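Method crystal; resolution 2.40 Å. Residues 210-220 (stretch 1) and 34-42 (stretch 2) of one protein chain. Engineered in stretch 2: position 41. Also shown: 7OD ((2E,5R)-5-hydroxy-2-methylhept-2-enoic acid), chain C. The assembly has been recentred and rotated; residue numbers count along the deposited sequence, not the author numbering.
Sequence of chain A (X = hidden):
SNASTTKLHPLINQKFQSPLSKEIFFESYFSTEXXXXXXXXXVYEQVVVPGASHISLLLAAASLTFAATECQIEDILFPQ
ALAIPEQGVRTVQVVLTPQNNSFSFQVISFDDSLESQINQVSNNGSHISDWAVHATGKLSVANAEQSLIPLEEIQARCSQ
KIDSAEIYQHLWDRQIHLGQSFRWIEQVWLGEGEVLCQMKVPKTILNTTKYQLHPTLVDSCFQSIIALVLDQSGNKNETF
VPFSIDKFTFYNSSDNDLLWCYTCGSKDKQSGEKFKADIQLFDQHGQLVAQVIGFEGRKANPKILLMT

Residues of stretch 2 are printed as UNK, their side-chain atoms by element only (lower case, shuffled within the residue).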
# COMPACT_ATOMS: atom_id res chain seq x y z
N LYS A 210 -21.51 4.68 3.93
CA LYS A 210 -20.30 4.19 3.29
C LYS A 210 -19.93 2.79 3.75
O LYS A 210 -19.15 2.11 3.06
CB LYS A 210 -19.14 5.14 3.57
CG LYS A 210 -18.69 5.97 2.37
CD LYS A 210 -19.68 7.09 2.06
CE LYS A 210 -19.08 8.08 1.08
NZ LYS A 210 -18.55 7.43 -0.15
N TYR A 211 -20.47 2.33 4.87
CA TYR A 211 -20.21 0.99 5.36
C TYR A 211 -21.15 -0.02 4.72
O TYR A 211 -22.32 0.28 4.47
CB TYR A 211 -20.38 0.92 6.88
CG TYR A 211 -19.33 1.64 7.71
CD1 TYR A 211 -19.47 2.98 8.01
CD2 TYR A 211 -18.23 0.96 8.22
CE1 TYR A 211 -18.53 3.64 8.79
CE2 TYR A 211 -17.28 1.61 8.99
CZ TYR A 211 -17.44 2.95 9.28
OH TYR A 211 -16.50 3.61 10.05
N GLN A 212 -20.63 -1.22 4.45
CA GLN A 212 -21.52 -2.35 4.17
C GLN A 212 -22.35 -2.69 5.41
O GLN A 212 -23.59 -2.64 5.38
CB GLN A 212 -20.72 -3.56 3.70
CG GLN A 212 -20.21 -3.49 2.27
CD GLN A 212 -19.29 -2.32 2.03
OE1 GLN A 212 -18.28 -2.15 2.71
NE2 GLN A 212 -19.63 -1.49 1.04
N LEU A 213 -21.67 -3.04 6.50
CA LEU A 213 -22.29 -3.23 7.81
C LEU A 213 -21.39 -2.59 8.85
O LEU A 213 -20.24 -3.01 9.01
CB LEU A 213 -22.52 -4.71 8.14
CG LEU A 213 -23.62 -5.46 7.42
CD1 LEU A 213 -23.76 -6.85 8.02
CD2 LEU A 213 -24.94 -4.70 7.52
N HIS A 214 -21.90 -1.58 9.53
CA HIS A 214 -21.11 -0.88 10.53
C HIS A 214 -20.61 -1.86 11.58
O HIS A 214 -21.34 -2.78 11.98
CB HIS A 214 -21.94 0.22 11.19
CG HIS A 214 -21.11 1.28 11.86
ND1 HIS A 214 -20.58 1.12 13.12
CD2 HIS A 214 -20.74 2.51 11.45
CE1 HIS A 214 -19.91 2.20 13.46
NE2 HIS A 214 -19.99 3.07 12.46
N PRO A 215 -19.36 -1.74 12.02
CA PRO A 215 -18.87 -2.66 13.07
C PRO A 215 -19.84 -2.78 14.23
O PRO A 215 -20.08 -3.89 14.71
CB PRO A 215 -17.53 -2.04 13.48
CG PRO A 215 -17.10 -1.21 12.31
CD PRO A 215 -18.34 -0.77 11.58
N THR A 216 -20.43 -1.66 14.68
CA THR A 216 -21.30 -1.69 15.85
C THR A 216 -22.59 -2.45 15.57
O THR A 216 -23.18 -3.03 16.49
CB THR A 216 -21.62 -0.27 16.33
OG1 THR A 216 -22.27 0.47 15.28
CG2 THR A 216 -20.35 0.45 16.75
N LEU A 217 -23.05 -2.47 14.31
CA LEU A 217 -24.24 -3.25 13.99
C LEU A 217 -23.95 -4.75 14.06
O LEU A 217 -24.73 -5.52 14.64
CB LEU A 217 -24.74 -2.86 12.60
CG LEU A 217 -25.92 -3.66 12.05
CD1 LEU A 217 -27.10 -3.62 13.01
CD2 LEU A 217 -26.31 -3.14 10.68
N VAL A 218 -22.81 -5.17 13.50
CA VAL A 218 -22.40 -6.57 13.60
C VAL A 218 -22.27 -6.98 15.06
O VAL A 218 -22.77 -8.04 15.49
CB VAL A 218 -21.08 -6.78 12.84
CG1 VAL A 218 -20.58 -8.22 12.98
CG2 VAL A 218 -21.27 -6.43 11.36
N ASP A 219 -21.64 -6.12 15.87
CA ASP A 219 -21.50 -6.45 17.28
C ASP A 219 -22.85 -6.58 17.94
O ASP A 219 -23.09 -7.53 18.70
CB ASP A 219 -20.66 -5.40 18.00
CG ASP A 219 -20.16 -5.90 19.34
OD1 ASP A 219 -19.21 -6.71 19.36
OD2 ASP A 219 -20.74 -5.51 20.38
N SER A 220 -23.77 -5.65 17.67
CA SER A 220 -25.10 -5.75 18.27
C SER A 220 -25.72 -7.10 17.95
O SER A 220 -26.32 -7.75 18.82
CB SER A 220 -25.99 -4.61 17.76
OG SER A 220 -25.46 -3.35 18.12
N UNK A 34 -9.24 8.21 14.43
CA UNK A 34 -9.69 7.83 13.09
C UNK A 34 -11.05 7.16 13.13
O UNK A 34 -11.88 7.35 12.23
n UNK A 34 -6.32 6.73 11.97
c UNK A 34 -7.33 7.55 12.25
c UNK A 34 -8.68 6.90 12.42
o UNK A 34 -7.19 8.77 12.36
N UNK A 35 -11.31 6.36 14.16
CA UNK A 35 -12.56 5.62 14.31
C UNK A 35 -13.15 5.95 15.67
O UNK A 35 -12.89 5.25 16.66
c UNK A 35 -11.41 2.28 12.71
c UNK A 35 -12.33 4.12 14.14
c UNK A 35 -11.69 3.76 12.79
c UNK A 35 -12.61 4.21 11.67
N UNK A 36 -13.97 6.99 15.76
CA UNK A 36 -14.44 7.45 17.07
C UNK A 36 -15.21 6.40 17.84
O UNK A 36 -15.01 6.26 19.05
c UNK A 36 -14.43 7.87 14.67
c UNK A 36 -15.31 8.67 16.73
c UNK A 36 -14.82 9.12 15.39
N UNK A 37 -16.08 5.64 17.17
CA UNK A 37 -16.91 4.67 17.88
C UNK A 37 -16.07 3.62 18.61
O UNK A 37 -16.59 2.96 19.52
c UNK A 37 -16.27 3.15 13.54
c UNK A 37 -16.60 1.95 16.00
c UNK A 37 -15.77 1.88 13.76
c UNK A 37 -17.11 3.22 15.79
c UNK A 37 -16.94 3.81 14.55
c UNK A 37 -15.93 1.28 14.99
c UNK A 37 -17.84 3.95 16.90
N UNK A 38 -14.80 3.46 18.24
CA UNK A 38 -13.94 2.53 18.97
C UNK A 38 -13.83 2.89 20.44
O UNK A 38 -13.59 2.02 21.29
c UNK A 38 -12.72 0.21 17.35
c UNK A 38 -11.00 1.79 16.49
c UNK A 38 -12.55 2.50 18.33
c UNK A 38 -12.41 1.66 17.06
N UNK A 39 -14.02 4.17 20.78
CA UNK A 39 -13.98 4.58 22.17
C UNK A 39 -15.19 4.11 22.97
O UNK A 39 -15.25 4.39 24.18
c UNK A 39 -13.86 6.11 22.25
N UNK A 40 -16.13 3.40 22.35
CA UNK A 40 -17.35 2.97 23.02
C UNK A 40 -17.36 1.48 23.35
O UNK A 40 -18.38 0.97 23.81
o UNK A 40 -19.75 5.29 21.48
o UNK A 40 -18.27 5.50 23.08
c UNK A 40 -18.88 4.81 22.24
c UNK A 40 -18.57 3.34 22.19
N UNK A 41 -16.26 0.78 23.11
CA UNK A 41 -16.14 -0.64 23.44
C UNK A 41 -14.97 -0.76 24.41
O UNK A 41 -13.82 -0.89 23.98
c UNK A 41 -15.33 -3.81 23.00
c UNK A 41 -17.84 -4.80 22.37
c UNK A 41 -16.27 -2.97 22.43
c UNK A 41 -15.63 -5.15 23.24
c UNK A 41 -17.52 -3.47 22.13
c UNK A 41 -16.89 -5.64 22.93
c UNK A 41 -15.96 -1.52 22.19
N UNK A 42 -15.26 -0.69 25.71
CA UNK A 42 -14.24 -0.61 26.76
C UNK A 42 -14.27 -1.92 27.54
O UNK A 42 -15.29 -2.26 28.14
c UNK A 42 -13.69 2.00 25.73
c UNK A 42 -14.49 0.58 27.70
c UNK A 42 -14.65 1.88 26.90
c UNK A 42 -13.38 0.71 28.75
OAB 7OD C . -14.41 -9.15 25.04
CAA 7OD C . -14.03 -9.29 23.86
OAI 7OD C . -12.81 -9.36 23.61
CAC 7OD C . -15.06 -9.36 22.72
CAK 7OD C . -14.58 -9.53 21.27
CAD 7OD C . -16.56 -9.28 23.03
CAE 7OD C . -17.56 -9.36 21.86
CAF 7OD C . -19.06 -9.42 22.24
OAH 7OD C . -19.65 -8.15 21.97
CAG 7OD C . -19.32 -9.79 23.70
CAJ 7OD C . -20.79 -10.19 23.83

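Position 34 carries four side-chain atoms: two carbons, the second bearing one oxygen and one nitrogen. Nothing on stretch 1 lies within reach. The fork alone would also fit aspartate; one oxygen and one nitrogen make it an amide, N34. Its ND2 is hydrogen-bonded elsewhere in the structure, as suits a polar group in a loop.

At position 35 there are four carbons, forked at the second, with CB directed toward stretch 1 and the side chain near OH of Y211. This is L35. Its CD2 comes to 4.3 Å from OH of Y211, a marginal touch by a buried, apolar side chain.

Position 36, out of reach of stretch 1, has three carbons that close a ring onto the backbone nitrogen, so it is P36. A ring that fixes phi near -60° suits the start of the 3-10 segment, and the backbone O of P36 accepts from the backbone N of position 39 at 2.9 Å.

Position 37 shows one carbon and then a ring of six carbons, with no oxygen at its far end; Y211, H214, P215 and T216 all touch it. This is F37. CE1 of H214 lies over one face, 3.5 Å from CD2 of F37, and the imidazole edge points at that face, with centroids 4.7 Å apart and planes at 64°. OH of Y211 sits near the ring plane, 3.5 Å from CE2 of F37, while CG of P215 packs 3.7 Å from CZ of F37. A flat, apolar side chain can use both face and edge here.

Position 38 has four carbons forked at the second and does not touch stretch 1: L38, an apolar side chain in a buried site.

A single carbon at position 39, out of reach, identifies A39, small at an exposed site.

At position 40, two carbons, the second carrying two oxygens, point CB toward stretch 1 without contact. This is D40, its carboxylate suited to partial exposure, with OD2 hydrogen-bonded elsewhere.

Position 41 again has one carbon and a six-carbon ring, with OD2 of D219 at its edge. This is F41, an engineered residue. Its CE2 lies 3.6 Å from OD2 of D219, and its CZ 3.7 Å from CAD of 7OD.

Position 42, out of reach, has four carbons, forked at the first with one arm two carbons long: I42, beta-branched and well suited to a strand.

The contact is thus centred on F37, with no hydrogen bond between the stretches. H214 also caps the helix, its ND1 accepting from N of T216 at 3.2 Å, so one imidazole serves both helix and aromatic packing. Farther along, D219 meets F41 and accepts at OD1 from OAH of 7OD, 3.0 Å away.

Stretch 2 34-42: NLPFLADFI
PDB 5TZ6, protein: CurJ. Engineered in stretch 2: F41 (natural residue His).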